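Local coordinates for DNA damage response protein Rtt109, putative (PDB 5ZB9) that probably transfers the acetyl group of acetyl-CoA to lysine side chains of histones, histone H3 among them, as a fungal acetyltransferase of the Rtt109 family, at residues Glu53-Ala58 against Gln125-Pro130; Ile115-Leu120 against Asp174-Glu179; Leu268-Asp273 against Ser305-Cys310. One frame throughout, in Å; residues are numbered along the deposited sequence.

Interaction 1 of 3, residues Glu53-Ala58 against Gln125-Pro130; sequences ENHFLA and QTHQRP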
# COMPACT_ATOMS: atom_id res chain seq x y z
N GLU A 53 -12.12 1.65 -1.00
CA GLU A 53 -12.43 1.68 0.42
C GLU A 53 -11.24 2.28 1.16
O GLU A 53 -10.13 1.77 1.04
CB GLU A 53 -12.75 0.26 0.91
CG GLU A 53 -12.98 0.09 2.42
CD GLU A 53 -13.22 -1.38 2.82
OE1 GLU A 53 -13.28 -2.24 1.92
OE2 GLU A 53 -13.36 -1.67 4.03
N ASN A 54 -11.46 3.37 1.89
CA ASN A 54 -10.38 3.99 2.66
C ASN A 54 -10.21 3.36 4.03
O ASN A 54 -11.19 3.05 4.70
CB ASN A 54 -10.61 5.49 2.84
CG ASN A 54 -10.72 6.23 1.53
OD1 ASN A 54 -10.23 5.78 0.50
ND2 ASN A 54 -11.36 7.39 1.57
N HIS A 55 -8.96 3.19 4.45
CA HIS A 55 -8.64 2.73 5.80
C HIS A 55 -7.56 3.60 6.40
O HIS A 55 -6.55 3.89 5.75
CB HIS A 55 -8.17 1.29 5.80
CG HIS A 55 -9.22 0.31 5.41
ND1 HIS A 55 -10.05 -0.30 6.33
CD2 HIS A 55 -9.57 -0.19 4.20
CE1 HIS A 55 -10.87 -1.12 5.71
NE2 HIS A 55 -10.60 -1.08 4.41
N PHE A 56 -7.75 3.99 7.65
CA PHE A 56 -6.72 4.73 8.36
C PHE A 56 -6.55 4.21 9.78
O PHE A 56 -7.51 4.06 10.52
CB PHE A 56 -7.05 6.22 8.39
CG PHE A 56 -6.03 7.03 9.13
CD1 PHE A 56 -4.80 7.29 8.57
CD2 PHE A 56 -6.31 7.52 10.39
CE1 PHE A 56 -3.86 8.02 9.26
CE2 PHE A 56 -5.38 8.26 11.08
CZ PHE A 56 -4.15 8.51 10.51
N LEU A 57 -5.30 3.93 10.14
CA LEU A 57 -4.99 3.46 11.48
C LEU A 57 -4.10 4.46 12.18
O LEU A 57 -3.00 4.75 11.71
CB LEU A 57 -4.30 2.09 11.43
CG LEU A 57 -3.70 1.59 12.75
CD1 LEU A 57 -4.79 1.31 13.79
CD2 LEU A 57 -2.83 0.36 12.54
N ALA A 58 -4.59 5.00 13.29
CA ALA A 58 -3.76 5.82 14.17
C ALA A 58 -3.38 5.02 15.40
O ALA A 58 -4.22 4.36 16.02
CB ALA A 58 -4.47 7.10 14.55
N GLN A 125 -6.14 -10.48 4.85
CA GLN A 125 -7.00 -11.56 5.33
C GLN A 125 -8.48 -11.26 5.11
O GLN A 125 -9.25 -12.15 4.76
CB GLN A 125 -6.76 -11.84 6.82
CG GLN A 125 -5.33 -12.27 7.16
CD GLN A 125 -5.07 -12.31 8.66
OE1 GLN A 125 -5.99 -12.49 9.46
NE2 GLN A 125 -3.81 -12.14 9.04
N THR A 126 -8.86 -10.00 5.30
CA THR A 126 -10.28 -9.64 5.29
C THR A 126 -10.79 -9.16 3.94
O THR A 126 -11.98 -8.90 3.81
CB THR A 126 -10.58 -8.54 6.33
OG1 THR A 126 -9.85 -7.36 6.00
CG2 THR A 126 -10.18 -8.99 7.73
N HIS A 127 -9.92 -9.02 2.95
CA HIS A 127 -10.37 -8.52 1.65
C HIS A 127 -10.05 -9.50 0.54
O HIS A 127 -10.45 -9.32 -0.61
CB HIS A 127 -9.76 -7.15 1.36
CG HIS A 127 -10.27 -6.08 2.26
ND1 HIS A 127 -11.30 -5.24 1.91
CD2 HIS A 127 -9.94 -5.76 3.53
CE1 HIS A 127 -11.57 -4.43 2.91
NE2 HIS A 127 -10.75 -4.72 3.91
N GLN A 128 -9.35 -10.56 0.92
CA GLN A 128 -9.10 -11.69 0.04
C GLN A 128 -10.42 -12.31 -0.42
O GLN A 128 -11.23 -12.72 0.39
CB GLN A 128 -8.24 -12.73 0.76
CG GLN A 128 -7.89 -13.93 -0.08
CD GLN A 128 -7.03 -13.56 -1.27
OE1 GLN A 128 -7.54 -13.32 -2.37
NE2 GLN A 128 -5.72 -13.50 -1.05
N ARG A 129 -10.63 -12.37 -1.73
CA ARG A 129 -11.81 -13.03 -2.29
C ARG A 129 -11.38 -14.34 -2.94
O ARG A 129 -10.29 -14.42 -3.50
CB ARG A 129 -12.51 -12.15 -3.32
CG ARG A 129 -13.35 -11.04 -2.73
CD ARG A 129 -13.97 -10.22 -3.85
NE ARG A 129 -13.00 -9.31 -4.44
CZ ARG A 129 -13.04 -8.87 -5.70
NH1 ARG A 129 -14.01 -9.28 -6.51
NH2 ARG A 129 -12.11 -8.04 -6.14
N PRO A 130 -12.24 -15.37 -2.87
CA PRO A 130 -11.96 -16.68 -3.48
C PRO A 130 -11.75 -16.58 -4.99
O PRO A 130 -12.59 -16.01 -5.69
CB PRO A 130 -13.21 -17.49 -3.16
CG PRO A 130 -13.81 -16.83 -1.97
CD PRO A 130 -13.51 -15.37 -2.12
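A near-trans chi1 of 175° and an extended chain beyond CG carry the E53 carboxylate off the strand toward H127. The two histidines both turn CG anti to their own carbonyl carbon (chi1 -66° for H55), and from opposite directions their rings arrive beside the same carboxylate. E53 OE1 lies at the edge of the H127 imidazole, in its plane, 2.9 Å from H127 CE1, while the carboxylate plane is tilted by 58° to that ring. The carbon between the two ring nitrogens is thus the atom turned to the acid. H55 NE2 stands 3.7 Å from H127 NE2, the rings meeting obliquely with centroids 5.3 Å apart; E53 OE2 comes within 2.8 Å of H55 NE2. On its other nitrogen H55 is hydrogen-bonded through ND1 to H27 NE2 of the adjoining strand, and E53 OE1 has a weak bond from W409 NE1. E53, H55 and H127 are all buried, and H27 extends this polar group; the carboxylate could favour a proton on a nearby imidazole. V80 of the strand 71-82 packs against both H55 and H127. This is helix-on-sheet packing within the alpha/beta acetyltransferase domain: here residues two apart on strand 50-61 face the end region of helix 111-127.

Interaction 2 of 3, residues Ile115-Leu120 against Asp174-Glu179; sequences ISNAFL and DPILRE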
# COMPACT_ATOMS: atom_id res chain seq x y z
N ILE A 115 3.70 -2.89 13.39
CA ILE A 115 2.36 -2.35 13.22
C ILE A 115 1.94 -2.35 11.75
O ILE A 115 0.87 -2.85 11.41
CB ILE A 115 2.26 -0.93 13.80
CG1 ILE A 115 2.43 -0.96 15.32
CG2 ILE A 115 0.92 -0.29 13.44
CD1 ILE A 115 2.52 0.40 15.95
N SER A 116 2.79 -1.80 10.88
CA SER A 116 2.51 -1.73 9.44
C SER A 116 2.26 -3.11 8.83
O SER A 116 1.37 -3.29 8.02
CB SER A 116 3.67 -1.05 8.71
OG SER A 116 3.98 0.20 9.28
N ASN A 117 3.10 -4.07 9.22
CA ASN A 117 2.99 -5.47 8.84
C ASN A 117 1.63 -6.05 9.27
O ASN A 117 0.91 -6.65 8.47
CB ASN A 117 4.16 -6.24 9.49
CG ASN A 117 4.26 -7.70 9.06
OD1 ASN A 117 3.29 -8.34 8.69
ND2 ASN A 117 5.47 -8.23 9.14
N ALA A 118 1.28 -5.84 10.53
CA ALA A 118 0.05 -6.37 11.10
C ALA A 118 -1.18 -5.78 10.43
O ALA A 118 -2.12 -6.49 10.12
CB ALA A 118 0.01 -6.13 12.60
N PHE A 119 -1.17 -4.47 10.22
CA PHE A 119 -2.28 -3.78 9.57
C PHE A 119 -2.50 -4.27 8.12
O PHE A 119 -3.62 -4.59 7.73
CB PHE A 119 -2.06 -2.26 9.59
CG PHE A 119 -3.28 -1.45 9.23
CD1 PHE A 119 -4.53 -1.77 9.76
CD2 PHE A 119 -3.18 -0.36 8.37
CE1 PHE A 119 -5.65 -1.01 9.43
CE2 PHE A 119 -4.29 0.39 8.04
CZ PHE A 119 -5.53 0.07 8.56
N LEU A 120 -1.42 -4.35 7.35
CA LEU A 120 -1.50 -4.88 5.98
C LEU A 120 -1.96 -6.35 5.98
O LEU A 120 -2.85 -6.72 5.21
CB LEU A 120 -0.16 -4.75 5.27
CG LEU A 120 0.27 -3.31 4.93
CD1 LEU A 120 1.65 -3.27 4.30
CD2 LEU A 120 -0.75 -2.67 4.00
N ASP A 174 8.01 -8.59 3.59
CA ASP A 174 8.62 -9.93 3.58
C ASP A 174 7.84 -10.99 4.38
O ASP A 174 7.58 -12.07 3.85
CB ASP A 174 10.07 -9.86 4.07
CG ASP A 174 10.90 -11.07 3.65
OD1 ASP A 174 10.77 -11.51 2.49
OD2 ASP A 174 11.67 -11.58 4.47
N PRO A 175 7.45 -10.70 5.64
CA PRO A 175 6.73 -11.74 6.38
C PRO A 175 5.33 -12.02 5.83
O PRO A 175 4.83 -13.14 5.97
CB PRO A 175 6.64 -11.18 7.80
CG PRO A 175 7.71 -10.16 7.87
CD PRO A 175 7.75 -9.55 6.51
N ILE A 176 4.70 -11.03 5.23
CA ILE A 176 3.41 -11.26 4.59
C ILE A 176 3.62 -12.20 3.42
O ILE A 176 2.91 -13.20 3.28
CB ILE A 176 2.77 -9.97 4.08
CG1 ILE A 176 2.68 -8.95 5.20
CG2 ILE A 176 1.39 -10.26 3.51
CD1 ILE A 176 1.96 -7.69 4.80
N LEU A 177 4.61 -11.86 2.59
CA LEU A 177 4.99 -12.65 1.43
C LEU A 177 5.21 -14.11 1.80
O LEU A 177 4.74 -15.01 1.11
CB LEU A 177 6.27 -12.06 0.80
CG LEU A 177 7.10 -12.90 -0.18
CD1 LEU A 177 6.38 -13.16 -1.48
CD2 LEU A 177 8.45 -12.24 -0.43
N ARG A 178 5.90 -14.34 2.90
CA ARG A 178 6.37 -15.68 3.22
C ARG A 178 5.38 -16.53 4.02
O ARG A 178 5.71 -17.62 4.46
CB ARG A 178 7.70 -15.58 3.97
CG ARG A 178 8.79 -15.06 3.06
CD ARG A 178 10.13 -15.08 3.71
NE ARG A 178 11.12 -14.40 2.89
CZ ARG A 178 11.76 -14.96 1.87
NH1 ARG A 178 11.51 -16.23 1.56
NH2 ARG A 178 12.64 -14.26 1.17
N GLU A 179 4.16 -16.02 4.18
CA GLU A 179 3.06 -16.83 4.69
C GLU A 179 2.44 -17.63 3.55
O GLU A 179 1.61 -18.51 3.78
CB GLU A 179 2.01 -15.97 5.37
CG GLU A 179 2.33 -15.65 6.83
CD GLU A 179 2.53 -16.90 7.67
OE1 GLU A 179 3.69 -17.32 7.86
OE2 GLU A 179 1.51 -17.47 8.14
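Two helices of the acetyltransferase domain, 111-127 and 162-177, pack against each other here, one turn along from residues of the CoA site: R113 precedes N117 on the first helix and R171 precedes P175 on the second, and both arginines bind CoA in another structure of this protein. Between residues 115-120 and 174-179 the closest CA atoms are those of N117 and I176, 7.2 Å apart. N117 carries much of the contact. Its CB does not point straight at the other helix, but a chi1 of -174° turns CG away from the backbone N, so that the amide swings across the gap and its two ends meet different neighbours. The nitrogen end, ND2, sits against the proline ring, 3.2 Å from P175 CG and a little farther from P175 CB; the oxygen end, OD1, lies 3.6 Å from I176 CG1, where the N117 and I176 side chains run antiparallel alongside one another. No hydrogen bond links the two segments, so the amide touches its partners through van der Waals contact alone. Deeper in the interface, L120 and I176 are buried, and L120 also packs on V172 and I173 of the second helix. Behind the contact, on the side of D174 turned from helix 111-127, R178 NE bonds D174 OD1 at 2.9 Å in a salt bridge that ties the last turn of helix 162-177 to the residue just after it; T224 and W235 also bond this carboxylate, and D228 pairs with the arginine. I176 reaches the first helix with its CG1 branch, turned anti to its own carbonyl carbon, which places CD1 3.7 Å from L120 CB.

Interaction 3 of 3, residues Leu268-Asp273 against Ser305-Cys310; sequences LIDLDD and SFRQEC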
# COMPACT_ATOMS: atom_id res chain seq x y z
N LEU A 268 2.97 9.57 -15.85
CA LEU A 268 1.93 9.09 -16.75
C LEU A 268 1.05 10.24 -17.25
O LEU A 268 0.63 10.28 -18.41
CB LEU A 268 1.06 8.04 -16.06
CG LEU A 268 1.65 6.64 -15.90
CD1 LEU A 268 0.69 5.77 -15.13
CD2 LEU A 268 1.97 6.01 -17.23
N ILE A 269 0.78 11.18 -16.36
CA ILE A 269 -0.09 12.30 -16.67
C ILE A 269 0.60 13.28 -17.63
O ILE A 269 -0.04 13.79 -18.55
CB ILE A 269 -0.54 12.99 -15.36
CG1 ILE A 269 -1.60 12.13 -14.68
CG2 ILE A 269 -1.06 14.40 -15.62
CD1 ILE A 269 -1.89 12.52 -13.25
N ASP A 270 1.90 13.50 -17.44
CA ASP A 270 2.69 14.30 -18.36
C ASP A 270 2.77 13.68 -19.74
O ASP A 270 2.72 14.39 -20.75
CB ASP A 270 4.11 14.50 -17.82
CG ASP A 270 4.18 15.53 -16.72
OD1 ASP A 270 3.11 16.01 -16.31
OD2 ASP A 270 5.30 15.84 -16.27
N LEU A 271 2.93 12.37 -19.78
CA LEU A 271 3.00 11.67 -21.05
C LEU A 271 1.63 11.71 -21.73
O LEU A 271 1.55 11.91 -22.94
CB LEU A 271 3.48 10.24 -20.87
CG LEU A 271 4.91 10.02 -20.38
CD1 LEU A 271 5.08 8.59 -19.90
CD2 LEU A 271 5.90 10.34 -21.48
N ASP A 272 0.56 11.52 -20.96
CA ASP A 272 -0.79 11.58 -21.50
C ASP A 272 -1.05 12.93 -22.18
O ASP A 272 -1.77 13.00 -23.17
CB ASP A 272 -1.84 11.34 -20.41
CG ASP A 272 -2.08 9.86 -20.14
OD1 ASP A 272 -1.52 8.99 -20.85
OD2 ASP A 272 -2.86 9.56 -19.20
N ASP A 273 -0.46 13.99 -21.65
CA ASP A 273 -0.65 15.32 -22.22
C ASP A 273 0.11 15.52 -23.54
O ASP A 273 -0.03 16.55 -24.20
CB ASP A 273 -0.23 16.39 -21.21
CG ASP A 273 -1.11 17.64 -21.30
OD1 ASP A 273 -2.36 17.50 -21.25
OD2 ASP A 273 -0.56 18.76 -21.42
N SER A 305 13.61 7.00 -14.61
CA SER A 305 14.86 7.27 -13.91
C SER A 305 15.43 8.66 -14.15
O SER A 305 16.39 9.05 -13.49
CB SER A 305 15.92 6.24 -14.32
OG SER A 305 16.38 6.51 -15.63
N PHE A 306 14.85 9.42 -15.09
CA PHE A 306 15.30 10.78 -15.36
C PHE A 306 14.36 11.84 -14.81
O PHE A 306 14.63 13.03 -14.89
CB PHE A 306 15.51 10.99 -16.86
CG PHE A 306 16.59 10.14 -17.43
CD1 PHE A 306 16.29 8.97 -18.11
CD2 PHE A 306 17.92 10.50 -17.27
CE1 PHE A 306 17.29 8.18 -18.63
CE2 PHE A 306 18.93 9.71 -17.78
CZ PHE A 306 18.61 8.55 -18.46
N ARG A 307 13.25 11.39 -14.24
CA ARG A 307 12.31 12.29 -13.59
C ARG A 307 12.92 12.83 -12.30
O ARG A 307 13.88 12.27 -11.79
CB ARG A 307 11.00 11.56 -13.30
CG ARG A 307 10.33 11.00 -14.54
CD ARG A 307 9.62 12.10 -15.29
NE ARG A 307 8.48 12.60 -14.55
CZ ARG A 307 7.65 13.53 -15.01
NH1 ARG A 307 7.86 14.06 -16.21
NH2 ARG A 307 6.62 13.94 -14.27
N GLN A 308 12.35 13.91 -11.78
CA GLN A 308 12.89 14.57 -10.61
C GLN A 308 13.01 13.61 -9.41
O GLN A 308 14.01 13.64 -8.69
CB GLN A 308 12.01 15.77 -10.25
CG GLN A 308 12.64 16.72 -9.24
CD GLN A 308 12.42 16.29 -7.80
OE1 GLN A 308 11.32 15.86 -7.42
NE2 GLN A 308 13.47 16.39 -6.98
N GLU A 309 12.02 12.76 -9.21
CA GLU A 309 12.00 11.86 -8.07
C GLU A 309 13.07 10.74 -8.17
O GLU A 309 13.33 10.03 -7.19
CB GLU A 309 10.61 11.24 -7.91
CG GLU A 309 9.47 12.25 -7.68
CD GLU A 309 8.75 12.66 -8.97
OE1 GLU A 309 9.36 12.63 -10.06
OE2 GLU A 309 7.54 13.01 -8.88
N CYS A 310 13.69 10.59 -9.33
CA CYS A 310 14.67 9.53 -9.52
C CYS A 310 16.07 10.01 -9.89
O CYS A 310 16.90 9.21 -10.34
CB CYS A 310 14.20 8.57 -10.61
SG CYS A 310 12.68 7.73 -10.22
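The R307 guanidinium presents its edge to D270: OD2 lies in the guanidinium plane, off the end that carries NH1 and NH2. Both nitrogens bond that single oxygen, R307 NH2 to D270 OD2 at 3.1 Å and R307 NH1 to D270 OD2 also at 3.1 Å, a salt bridge in which the two terminal nitrogens converge on one oxygen. The carboxylate does not share the plane of the guanidinium but stands 74° from it. Both donors reach OD2 from one face of the carboxylate, NH1 on the anti side and only 22° out of its plane, NH2 from well above it. Bends at chi2 and chi3 fold the arginine chain on its way to the acid, and F267 of the helix touches its side chain. R266, on the same helix, brings a like charge close to R307 NH2 and is itself paired with E309, so D270 and E309 probably offset the two arginines together. The partly exposed arginine and exposed aspartate make this a surface ion pair, joining helix 266-272 to the loop that runs from helix 297-304 into strand 317-324.

Interactions 1 and 2 share helix 111-127: its C-terminal end meets strand 50-61 in the first, its middle meets helix 162-177 in the second. They touch directly, F119 packing on L57 and H55, and L57 meeting I115, so the helix lies between the sheet and the second helix. Interaction 1 is wholly buried and polar, an acid among imidazoles; interaction 2 is partly buried, aliphatic toward the inside, with an amide against proline nearer the surface. Interaction 3 shares no element with either, its centre about 30 Å from that of interaction 1, and is a surface salt bridge between charged side chains.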